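Local coordinates for protein tyrosine--tRNA ligase, mitochondrial (Emericella nidulans, PDB 5IHX) that probably catalyses the ATP-dependent attachment of L-tyrosine to tRNA(Tyr) in mitochondria, present here as its C-terminally truncated synthetase part with tyrosine bound, at residues 66-71 with 98-103; 75-80 with 130-135; 215-220 with 243-248; 282-287 with 325-330. All coordinates share one frame; numbering follows the deposited sequence.

Contact 1: residues 66-71 with 98-103. With TYR (tyrosine), chain C.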
# COMPACT_ATOMS: atom_id res chain seq x y z
N VAL A 66 -4.63 30.78 6.57
CA VAL A 66 -4.35 29.36 6.37
C VAL A 66 -3.98 29.02 4.93
O VAL A 66 -4.38 29.71 3.99
CB VAL A 66 -5.55 28.47 6.76
CG1 VAL A 66 -5.87 28.65 8.22
CG2 VAL A 66 -6.77 28.78 5.89
N GLY A 67 -3.21 27.95 4.78
CA GLY A 67 -2.88 27.44 3.47
C GLY A 67 -4.03 26.64 2.89
O GLY A 67 -4.81 26.03 3.62
N ILE A 68 -4.14 26.65 1.56
CA ILE A 68 -5.17 25.91 0.86
C ILE A 68 -4.57 25.28 -0.39
O ILE A 68 -3.68 25.87 -1.00
CB ILE A 68 -6.37 26.81 0.48
CG1 ILE A 68 -7.41 26.01 -0.30
CG2 ILE A 68 -5.89 28.01 -0.32
CD1 ILE A 68 -8.74 26.73 -0.47
N TYR A 69 -5.02 24.09 -0.76
CA TYR A 69 -4.50 23.44 -1.96
C TYR A 69 -5.57 22.73 -2.77
O TYR A 69 -6.63 22.37 -2.25
CB TYR A 69 -3.39 22.45 -1.60
CG TYR A 69 -3.83 21.03 -1.34
CD1 TYR A 69 -3.78 20.07 -2.35
CD2 TYR A 69 -4.28 20.63 -0.09
CE1 TYR A 69 -4.18 18.77 -2.13
CE2 TYR A 69 -4.67 19.32 0.15
CZ TYR A 69 -4.62 18.39 -0.88
OH TYR A 69 -5.01 17.09 -0.65
N ALA A 70 -5.28 22.56 -4.05
CA ALA A 70 -6.11 21.77 -4.96
C ALA A 70 -5.20 20.82 -5.72
O ALA A 70 -4.08 21.19 -6.08
CB ALA A 70 -6.86 22.67 -5.91
N GLY A 71 -5.68 19.61 -5.95
CA GLY A 71 -4.90 18.59 -6.64
C GLY A 71 -5.41 18.32 -8.05
O GLY A 71 -6.59 18.51 -8.33
N LEU A 98 -3.30 34.56 0.85
CA LEU A 98 -3.28 33.23 1.44
C LEU A 98 -2.25 32.37 0.72
O LEU A 98 -2.14 32.45 -0.51
CB LEU A 98 -4.66 32.58 1.36
CG LEU A 98 -5.77 33.23 2.18
CD1 LEU A 98 -7.13 32.78 1.69
CD2 LEU A 98 -5.60 32.89 3.65
N PRO A 99 -1.50 31.55 1.47
CA PRO A 99 -0.55 30.66 0.78
C PRO A 99 -1.28 29.52 0.08
O PRO A 99 -1.97 28.75 0.73
CB PRO A 99 0.35 30.14 1.90
CG PRO A 99 -0.45 30.29 3.15
CD PRO A 99 -1.49 31.35 2.93
N VAL A 100 -1.11 29.41 -1.24
CA VAL A 100 -1.84 28.42 -2.02
C VAL A 100 -0.88 27.40 -2.62
O VAL A 100 0.27 27.73 -2.93
CB VAL A 100 -2.66 29.08 -3.15
CG1 VAL A 100 -3.61 30.11 -2.57
CG2 VAL A 100 -1.74 29.71 -4.19
N THR A 101 -1.35 26.17 -2.76
CA THR A 101 -0.52 25.11 -3.32
C THR A 101 -1.26 24.38 -4.43
O THR A 101 -2.39 23.94 -4.25
CB THR A 101 -0.10 24.09 -2.23
OG1 THR A 101 0.65 24.76 -1.21
CG2 THR A 101 0.74 22.97 -2.83
N PHE A 102 -0.60 24.27 -5.58
CA PHE A 102 -1.07 23.44 -6.67
C PHE A 102 -0.38 22.09 -6.57
O PHE A 102 0.85 22.01 -6.67
CB PHE A 102 -0.77 24.08 -8.03
CG PHE A 102 -1.42 25.42 -8.24
CD1 PHE A 102 -2.49 25.55 -9.11
CD2 PHE A 102 -0.97 26.54 -7.57
CE1 PHE A 102 -3.09 26.78 -9.31
CE2 PHE A 102 -1.57 27.77 -7.76
CZ PHE A 102 -2.63 27.89 -8.64
N LEU A 103 -1.16 21.03 -6.36
CA LEU A 103 -0.60 19.70 -6.22
C LEU A 103 -0.78 18.88 -7.49
O LEU A 103 -1.91 18.58 -7.89
CB LEU A 103 -1.24 18.97 -5.04
CG LEU A 103 -0.71 17.56 -4.78
CD1 LEU A 103 0.75 17.61 -4.35
CD2 LEU A 103 -1.55 16.85 -3.75
N TYR C . -8.08 12.95 -6.86
CA TYR C . -8.22 14.28 -7.53
C TYR C . -8.87 14.12 -8.90
O TYR C . -9.52 15.04 -9.41
CB TYR C . -6.85 14.95 -7.68
CG TYR C . -6.06 14.98 -6.39
CD1 TYR C . -6.49 15.73 -5.31
CD2 TYR C . -4.88 14.26 -6.26
CE1 TYR C . -5.77 15.76 -4.13
CE2 TYR C . -4.16 14.28 -5.09
CZ TYR C . -4.60 15.04 -4.03
OH TYR C . -3.89 15.07 -2.86
OXT TYR C . -8.76 13.07 -9.54

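Contact 2: residues 75-80 with 130-135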
# COMPACT_ATOMS: atom_id res chain seq x y z
N THR A 75 -3.73 13.13 -16.47
CA THR A 75 -4.19 12.07 -17.36
C THR A 75 -4.15 12.54 -18.82
O THR A 75 -4.45 11.77 -19.73
CB THR A 75 -5.63 11.64 -17.02
OG1 THR A 75 -6.52 12.76 -17.16
CG2 THR A 75 -5.71 11.10 -15.60
N ALA A 76 -3.78 13.80 -19.01
CA ALA A 76 -3.65 14.38 -20.34
C ALA A 76 -2.48 15.37 -20.33
O ALA A 76 -2.05 15.80 -19.26
CB ALA A 76 -4.94 15.07 -20.76
N PRO A 77 -1.96 15.73 -21.51
CA PRO A 77 -0.85 16.69 -21.54
C PRO A 77 -1.30 18.10 -21.14
O PRO A 77 -0.46 18.98 -20.92
CB PRO A 77 -0.39 16.65 -22.99
CG PRO A 77 -1.57 16.19 -23.76
CD PRO A 77 -2.31 15.25 -22.86
N SER A 78 -2.61 18.30 -21.05
CA SER A 78 -3.17 19.61 -20.76
C SER A 78 -4.40 19.51 -19.88
O SER A 78 -5.12 18.51 -19.90
CB SER A 78 -3.54 20.33 -22.06
OG SER A 78 -4.31 21.49 -21.80
N MET A 79 -4.63 20.55 -19.09
CA MET A 79 -5.90 20.73 -18.41
C MET A 79 -6.91 21.33 -19.38
O MET A 79 -6.53 21.84 -20.44
CB MET A 79 -5.73 21.64 -17.19
CG MET A 79 -4.90 21.02 -16.08
SD MET A 79 -4.88 22.04 -14.60
CE MET A 79 -4.00 23.48 -15.21
N HIS A 80 -8.18 21.27 -19.01
CA HIS A 80 -9.24 21.89 -19.79
C HIS A 80 -10.11 22.72 -18.85
O HIS A 80 -9.88 22.74 -17.64
CB HIS A 80 -10.08 20.85 -20.53
CG HIS A 80 -10.58 19.74 -19.66
ND1 HIS A 80 -11.84 19.74 -19.10
CD2 HIS A 80 -9.99 18.59 -19.26
CE1 HIS A 80 -12.00 18.64 -18.39
NE2 HIS A 80 -10.90 17.92 -18.47
N LYS A 130 4.88 10.21 -18.42
CA LYS A 130 5.96 11.14 -18.14
C LYS A 130 5.82 12.40 -18.98
O LYS A 130 6.09 13.51 -18.51
CB LYS A 130 7.32 10.48 -18.41
N ALA A 131 5.40 12.24 -20.23
CA ALA A 131 5.20 13.37 -21.13
C ALA A 131 4.03 14.22 -20.65
O ALA A 131 4.12 15.45 -20.61
CB ALA A 131 4.97 12.89 -22.55
N ASN A 132 2.94 13.56 -20.29
CA ASN A 132 1.76 14.25 -19.76
C ASN A 132 2.10 15.03 -18.49
O ASN A 132 1.67 16.17 -18.32
CB ASN A 132 0.65 13.24 -19.46
CG ASN A 132 -0.06 12.76 -20.71
OD1 ASN A 132 0.16 13.27 -21.80
ND2 ASN A 132 -0.91 11.75 -20.55
N MET A 133 2.87 14.40 -17.61
CA MET A 133 3.23 14.99 -16.33
C MET A 133 4.10 16.24 -16.53
O MET A 133 3.91 17.25 -15.85
CB MET A 133 3.97 13.96 -15.48
CG MET A 133 4.16 14.37 -14.03
SD MET A 133 5.13 13.17 -13.08
CE MET A 133 4.23 11.65 -13.39
N ALA A 134 5.04 16.16 -17.46
CA ALA A 134 5.95 17.27 -17.72
C ALA A 134 5.21 18.45 -18.36
O ALA A 134 5.46 19.61 -18.03
CB ALA A 134 7.09 16.81 -18.61
N SER A 135 4.30 18.14 -19.28
CA SER A 135 3.52 19.18 -19.96
C SER A 135 2.58 19.89 -18.98
O SER A 135 2.43 21.11 -19.04
CB SER A 135 2.71 18.57 -21.11
OG SER A 135 3.56 18.01 -22.08

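Contact 3: residues 215-220 with 243-248. With TYR (tyrosine), chain C.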
# COMPACT_ATOMS: atom_id res chain seq x y z
N PHE A 215 -8.78 0.90 -4.28
CA PHE A 215 -9.34 0.93 -2.94
C PHE A 215 -8.46 1.77 -2.00
O PHE A 215 -8.94 2.35 -1.04
CB PHE A 215 -9.49 -0.50 -2.41
CG PHE A 215 -10.27 -0.60 -1.13
CD1 PHE A 215 -11.61 -0.25 -1.09
CD2 PHE A 215 -9.67 -1.08 0.03
CE1 PHE A 215 -12.33 -0.35 0.09
CE2 PHE A 215 -10.39 -1.19 1.20
CZ PHE A 215 -11.73 -0.83 1.23
N THR A 216 -7.17 1.83 -2.32
CA THR A 216 -6.19 2.54 -1.50
C THR A 216 -6.11 4.03 -1.84
O THR A 216 -5.59 4.82 -1.05
CB THR A 216 -4.78 1.91 -1.66
OG1 THR A 216 -4.85 0.50 -1.46
CG2 THR A 216 -3.78 2.51 -0.68
N TYR A 217 -6.63 4.41 -3.00
CA TYR A 217 -6.47 5.78 -3.51
C TYR A 217 -6.86 6.85 -2.48
O TYR A 217 -6.12 7.82 -2.30
CB TYR A 217 -7.26 5.97 -4.80
CG TYR A 217 -7.00 7.30 -5.48
CD1 TYR A 217 -6.07 7.40 -6.51
CD2 TYR A 217 -7.67 8.46 -5.08
CE1 TYR A 217 -5.82 8.60 -7.13
CE2 TYR A 217 -7.42 9.67 -5.70
CZ TYR A 217 -6.49 9.74 -6.72
OH TYR A 217 -6.24 10.94 -7.34
N PRO A 218 -8.02 6.70 -1.82
CA PRO A 218 -8.39 7.69 -0.80
C PRO A 218 -7.31 7.90 0.27
O PRO A 218 -7.13 9.03 0.74
CB PRO A 218 -9.65 7.10 -0.16
CG PRO A 218 -10.21 6.17 -1.16
CD PRO A 218 -9.09 5.71 -2.04
N LEU A 219 -6.61 6.83 0.65
CA LEU A 219 -5.57 6.94 1.67
C LEU A 219 -4.37 7.71 1.13
O LEU A 219 -3.70 8.42 1.88
CB LEU A 219 -5.14 5.55 2.16
CG LEU A 219 -6.06 4.86 3.17
CD1 LEU A 219 -7.33 4.34 2.50
CD2 LEU A 219 -5.33 3.74 3.90
N MET A 220 -4.10 7.58 -0.16
CA MET A 220 -3.01 8.33 -0.78
C MET A 220 -3.33 9.82 -0.83
O MET A 220 -2.48 10.65 -0.52
CB MET A 220 -2.73 7.81 -2.19
CG MET A 220 -2.18 6.40 -2.23
SD MET A 220 -1.80 5.85 -3.91
CE MET A 220 -0.35 6.83 -4.28
N TYR A 243 -16.04 15.36 -3.02
CA TYR A 243 -16.58 15.45 -1.67
C TYR A 243 -16.16 14.25 -0.82
O TYR A 243 -15.66 14.41 0.29
CB TYR A 243 -18.11 15.56 -1.69
CG TYR A 243 -18.70 15.85 -0.33
CD1 TYR A 243 -19.00 14.83 0.55
CD2 TYR A 243 -18.94 17.16 0.08
CE1 TYR A 243 -19.53 15.09 1.80
CE2 TYR A 243 -19.47 17.43 1.32
CZ TYR A 243 -19.77 16.39 2.18
OH TYR A 243 -20.29 16.66 3.42
N GLY A 244 -16.37 13.05 -1.36
CA GLY A 244 -16.02 11.82 -0.68
C GLY A 244 -14.57 11.74 -0.26
O GLY A 244 -14.26 11.45 0.90
N ASN A 245 -13.66 12.00 -1.20
CA ASN A 245 -12.23 11.95 -0.91
C ASN A 245 -11.81 12.99 0.12
O ASN A 245 -10.98 12.72 0.99
CB ASN A 245 -11.40 12.13 -2.19
CG ASN A 245 -11.53 10.96 -3.14
OD1 ASN A 245 -11.79 9.83 -2.72
ND2 ASN A 245 -11.32 11.21 -4.43
N ILE A 246 -12.38 14.19 0.02
CA ILE A 246 -12.03 15.26 0.95
C ILE A 246 -12.59 14.93 2.34
O ILE A 246 -11.92 15.18 3.34
CB ILE A 246 -12.56 16.62 0.46
CG1 ILE A 246 -11.86 17.01 -0.84
CG2 ILE A 246 -12.32 17.71 1.52
CD1 ILE A 246 -12.39 18.27 -1.50
N LEU A 247 -13.80 14.38 2.39
CA LEU A 247 -14.40 13.97 3.66
C LEU A 247 -13.52 12.92 4.34
O LEU A 247 -13.20 13.03 5.52
CB LEU A 247 -15.81 13.42 3.44
CG LEU A 247 -16.52 12.86 4.68
CD1 LEU A 247 -16.76 13.93 5.73
CD2 LEU A 247 -17.84 12.22 4.27
N PHE A 248 -13.14 11.90 3.58
CA PHE A 248 -12.23 10.87 4.08
C PHE A 248 -10.93 11.51 4.55
O PHE A 248 -10.37 11.13 5.58
CB PHE A 248 -11.95 9.83 3.00
CG PHE A 248 -11.05 8.72 3.46
CD1 PHE A 248 -11.58 7.54 3.95
CD2 PHE A 248 -9.67 8.85 3.40
CE1 PHE A 248 -10.75 6.51 4.38
CE2 PHE A 248 -8.84 7.83 3.83
CZ PHE A 248 -9.38 6.66 4.32
N TYR C . -8.08 12.95 -6.86
CA TYR C . -8.22 14.28 -7.53
C TYR C . -8.87 14.12 -8.90
O TYR C . -9.52 15.04 -9.41
CB TYR C . -6.85 14.95 -7.68
CG TYR C . -6.06 14.98 -6.39
CD1 TYR C . -6.49 15.73 -5.31
CD2 TYR C . -4.88 14.26 -6.26
CE1 TYR C . -5.77 15.76 -4.13
CE2 TYR C . -4.16 14.28 -5.09
CZ TYR C . -4.60 15.04 -4.03
OH TYR C . -3.89 15.07 -2.86
OXT TYR C . -8.76 13.07 -9.54
O HOH W 1 -8.61 11.57 0.91

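Contact 4: residues 282-287 with 325-330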
# COMPACT_ATOMS: atom_id res chain seq x y z
N PRO A 282 -18.71 24.04 -7.75
CA PRO A 282 -19.90 23.53 -8.47
C PRO A 282 -19.59 22.75 -9.74
O PRO A 282 -18.53 22.91 -10.34
CB PRO A 282 -20.68 24.81 -8.79
CG PRO A 282 -19.70 25.92 -8.69
CD PRO A 282 -18.72 25.51 -7.64
N LEU A 283 -20.54 21.91 -10.14
CA LEU A 283 -20.44 21.13 -11.38
C LEU A 283 -20.89 21.92 -12.60
O LEU A 283 -22.00 22.46 -12.63
CB LEU A 283 -21.28 19.85 -11.27
CG LEU A 283 -21.16 18.86 -12.43
CD1 LEU A 283 -19.74 18.33 -12.57
CD2 LEU A 283 -22.15 17.72 -12.25
N LEU A 284 -20.02 22.00 -13.60
CA LEU A 284 -20.34 22.67 -14.86
C LEU A 284 -21.10 21.73 -15.80
O LEU A 284 -20.64 20.63 -16.09
CB LEU A 284 -19.05 23.17 -15.52
CG LEU A 284 -18.27 24.18 -14.68
CD1 LEU A 284 -16.88 24.41 -15.26
CD2 LEU A 284 -19.03 25.49 -14.58
N THR A 285 -22.27 22.18 -16.27
CA THR A 285 -23.06 21.40 -17.22
C THR A 285 -23.12 22.09 -18.58
O THR A 285 -22.90 23.29 -18.69
CB THR A 285 -24.51 21.19 -16.72
OG1 THR A 285 -25.16 22.46 -16.60
CG2 THR A 285 -24.51 20.47 -15.38
N THR A 286 -23.42 21.31 -19.62
CA THR A 286 -23.59 21.83 -20.97
C THR A 286 -25.08 21.99 -21.29
O THR A 286 -25.94 21.72 -20.45
CB THR A 286 -22.94 20.91 -22.02
OG1 THR A 286 -23.58 19.62 -21.99
CG2 THR A 286 -21.46 20.75 -21.75
N SER A 287 -25.37 22.42 -22.51
CA SER A 287 -26.74 22.63 -22.95
C SER A 287 -27.36 21.32 -23.44
O SER A 287 -27.18 20.27 -22.83
CB SER A 287 -26.80 23.68 -24.05
OG SER A 287 -26.07 24.84 -23.68
N GLU A 325 -24.10 35.17 -16.31
CA GLU A 325 -23.85 35.99 -15.12
C GLU A 325 -23.06 35.21 -14.08
O GLU A 325 -22.12 35.73 -13.49
CB GLU A 325 -25.15 36.51 -14.51
CG GLU A 325 -24.90 37.27 -13.20
CD GLU A 325 -26.13 38.01 -12.69
OE1 GLU A 325 -27.17 38.01 -13.39
OE2 GLU A 325 -26.04 38.60 -11.59
N ARG A 326 -23.47 33.97 -13.83
CA ARG A 326 -22.76 33.15 -12.85
C ARG A 326 -21.34 32.86 -13.33
O ARG A 326 -20.40 32.88 -12.54
CB ARG A 326 -23.51 31.85 -12.57
CG ARG A 326 -22.72 30.93 -11.65
CD ARG A 326 -23.61 30.12 -10.72
NE ARG A 326 -22.83 29.56 -9.62
CZ ARG A 326 -23.35 28.92 -8.58
NH1 ARG A 326 -24.67 28.76 -8.48
NH2 ARG A 326 -22.56 28.45 -7.63
N TYR A 327 -21.18 32.61 -14.63
CA TYR A 327 -19.86 32.34 -15.18
C TYR A 327 -18.93 33.54 -15.05
O TYR A 327 -17.74 33.39 -14.77
CB TYR A 327 -19.95 31.92 -16.65
CG TYR A 327 -20.34 30.48 -16.88
CD1 TYR A 327 -21.05 29.77 -15.92
CD2 TYR A 327 -20.00 29.83 -18.06
CE1 TYR A 327 -21.41 28.45 -16.13
CE2 TYR A 327 -20.35 28.51 -18.28
CZ TYR A 327 -21.05 27.83 -17.31
OH TYR A 327 -21.40 26.51 -17.53
N LEU A 328 -19.48 34.74 -15.24
CA LEU A 328 -18.70 35.96 -15.05
C LEU A 328 -18.13 36.02 -13.63
O LEU A 328 -17.00 36.44 -13.42
CB LEU A 328 -19.55 37.21 -15.32
CG LEU A 328 -19.74 37.61 -16.79
CD1 LEU A 328 -20.82 38.67 -16.92
CD2 LEU A 328 -18.43 38.11 -17.39
N LYS A 329 -18.93 35.57 -12.67
CA LYS A 329 -18.52 35.59 -11.27
C LYS A 329 -17.50 34.50 -10.96
O LYS A 329 -16.58 34.71 -10.17
CB LYS A 329 -19.74 35.43 -10.36
CG LYS A 329 -20.70 36.61 -10.41
CD LYS A 329 -21.99 36.32 -9.67
CE LYS A 329 -22.91 37.53 -9.66
NZ LYS A 329 -24.23 37.22 -9.05
N MET A 330 -17.65 33.33 -11.59
CA MET A 330 -16.80 32.18 -11.29
C MET A 330 -15.49 32.18 -12.07
O MET A 330 -14.47 31.71 -11.56
CB MET A 330 -17.56 30.88 -11.56
CG MET A 330 -18.77 30.65 -10.66
SD MET A 330 -19.48 28.99 -10.77
CE MET A 330 -19.70 28.81 -12.54

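Contact 1: residues 66-71 with 98-103
Leu103 runs alongside the phenol ring of Tyr69, its CD2 meeting Tyr69 CE1 obliquely at 3.6 Å; Leu103 CG, anti to the backbone N (chi1 -179°), starts the side chain off that way. At the ring's edge, near its plane, sits the phenol oxygen of the bound tyrosine, which accepts a hydrogen bond from Tyr69 OH at 3.2 Å; Trp225 packs against Tyr69 edge-to-face. Strands 68-72 and 100-104 belong to a parallel beta-alpha-beta unit of the class I synthetase Rossmann fold, connected through helix 84-95. Gly71 suits the ligand-facing side because, lacking a side chain, it lets CD1 of the bound tyrosine come within 3.5 Å of Gly71 CA.

Ile68, Ala70, Val100 and Phe102 point to the opposite face of the sheet from Tyr69 and Leu103, where helix 84-95 packs. Beta-branched Ile68 and Val100 suit extended strands and bring Ile68 CG2 to Val100 CG1 at 3.8 Å, while the Phe102 ring lies nearly parallel to that of Phe87.

Backbone bonds join the strands: Ile68 N to Pro99 O, Thr101 N to Ile68 O, Ala70 N to Thr101 O. Last, Leu103 N reaches Ala70 O at 2.9 Å, nearly straight at 173°.

Contact 2: residues 75-80 with 130-135
The carboxamide of Asn132 lies along the ring of Pro77, and these two residues carry most of this contact. The carboxamide oxygen rests against the N-CD side of the pyrrolidine ring, with Asn132 OD1 3.3 Å from Pro77 CD and equally close to Pro77 N. That nitrogen has no hydrogen to give, so the approach is a van der Waals one. The rest of the carboxamide covers the peptide before the proline: Asn132 CG is 3.6 Å from Ala76 C, and Asn132 ND2 is turned to the side of Thr75 O. Placing CG of Asn132 anti to the carbonyl carbon (chi1 -76°) carries it over to the loop. One helical turn on, Ser135 CB meets Pro77 O at 3.2 Å; a small residue suits the spot, since the loop backbone comes this close to the helix.

The loop leads from strand 68-72 of the Rossmann fold into helix 84-95, and it runs into the His-Val-Gly-His form of the HIGH signature of class I synthetases, which begins at His80. Thr75, at the other end, has its side chain about 7 Å from the bound tyrosine. Proline fits this irregular run, where the backbone forms neither helix nor strand.

Farther out, the loop is positioned by the next turns of helix 126-153. Gln139 OE1 is hydrogen-bonded to Met79 N, and Gln139 NE2 makes a weak bond with Ser78 OG. That hydroxyl also donates to Met79 O at 2.6 Å, while the Met79 side chain lies on Met136 and Leu140.

Contact 3: residues 215-220 with 243-248
Tyr217, whose ring approaches Asn245 of the opposing helix, has its hydroxyl held by two groups: OH accepts a hydrogen bond from the amino nitrogen of the bound tyrosine at 2.8 Å and is also bonded to Asp73 OD1. The amino nitrogen lies at the edge of the Tyr217 ring, in its plane. CG stands anti to the backbone N (chi1 -173°), which starts the ring toward the pocket. Asn245 meets this ring obliquely and only loosely; its ND2 is spent on Gln242 OE1, with a weak second bond to Asp113 OD2, so this amide joins the second helix to two residues of the tyrosine pocket.

One water joins the two backbones, donating to Pro218 O at 2.9 Å and to Asn245 O at 2.6 Å. Proline suits its place: it has no N-H to give, and the helix is kinked here, where the nitrogens of Pro218 and Leu219 lack bonds to the turn before. Its ring carbon CB lies over one face of Phe248 in a CH-pi contact, 4.1 Å from the ring centroid and displaced toward the rim. Leu219 CD1 reaches Phe248 CZ obliquely at 3.6 Å.

The two helical segments cross at -58° with axes 9.5 Å apart. Phe212 of the second subunit packs on Leu219, so helix 212-229 also faces the dimer interface. Met194 of helix 191-196 touches both Leu219 and Phe248, while Tyr217 rests on Thr108 and Val111 of helix 108-111.

Contact 4: residues 282-287 with 325-330
Two torsions bring Leu284 and Met330 together: in Leu284 CG stands anti to the carbonyl carbon (chi1 -60°), and in Met330 the bend at chi3 (-52°) places CE beside the leucine. Leu284 CD2 then lies 4.0 Å from Met330 CE, and the two side chains pass one another, running opposite ways. The same CD2 meets the Tyr327 ring obliquely, 4.1 Å from CE1.

Pro282 CG packs on Met330 SD at 3.7 Å and also lies 4.0 Å from Arg326 NH2. The Arg326 side chain, bent at chi2, has its guanidinium beside Pro282; its NE makes a weak bond to Met330 SD at 3.6 Å, and NH2 is bonded to Gly45 O. Leu85 of helix 84-95 touches Pro282, Leu284 and Met330 alike, so three parts of the synthetase fold meet here.

The loop continues into the unmodelled residues 288-297, which hold Lys-Phe-Gly-Lys-Ser, the counterpart of the class I KMSKS signature; Thr286 and Ser287 are already poorly ordered. No hydrogen bond joins the two segments. Flexible methionine and leucine tips suit such a junction, whose cohesion across the segments is van der Waals and does not depend on exact bond directions.

Contacts 1 and 2 interlock along the chain, their segments alternating between residues 66 and 135; contact 3 and then contact 4 follow in series. Their centres lie about 18 to 26 Å apart, and none touches another except that 66-71 and 75-80 adjoin in sequence. Contact 1 joins two neighbouring inner strands in the parallel part of the mixed sheet, and the loop of contact 2 leaves the end of its strand 68-72. Contacts 1 and 3 approach the bound tyrosine from different elements, sheet and helices, while contacts 2 and 4 involve the loops that run into the two class I signatures. All four belong to one class I synthetase domain.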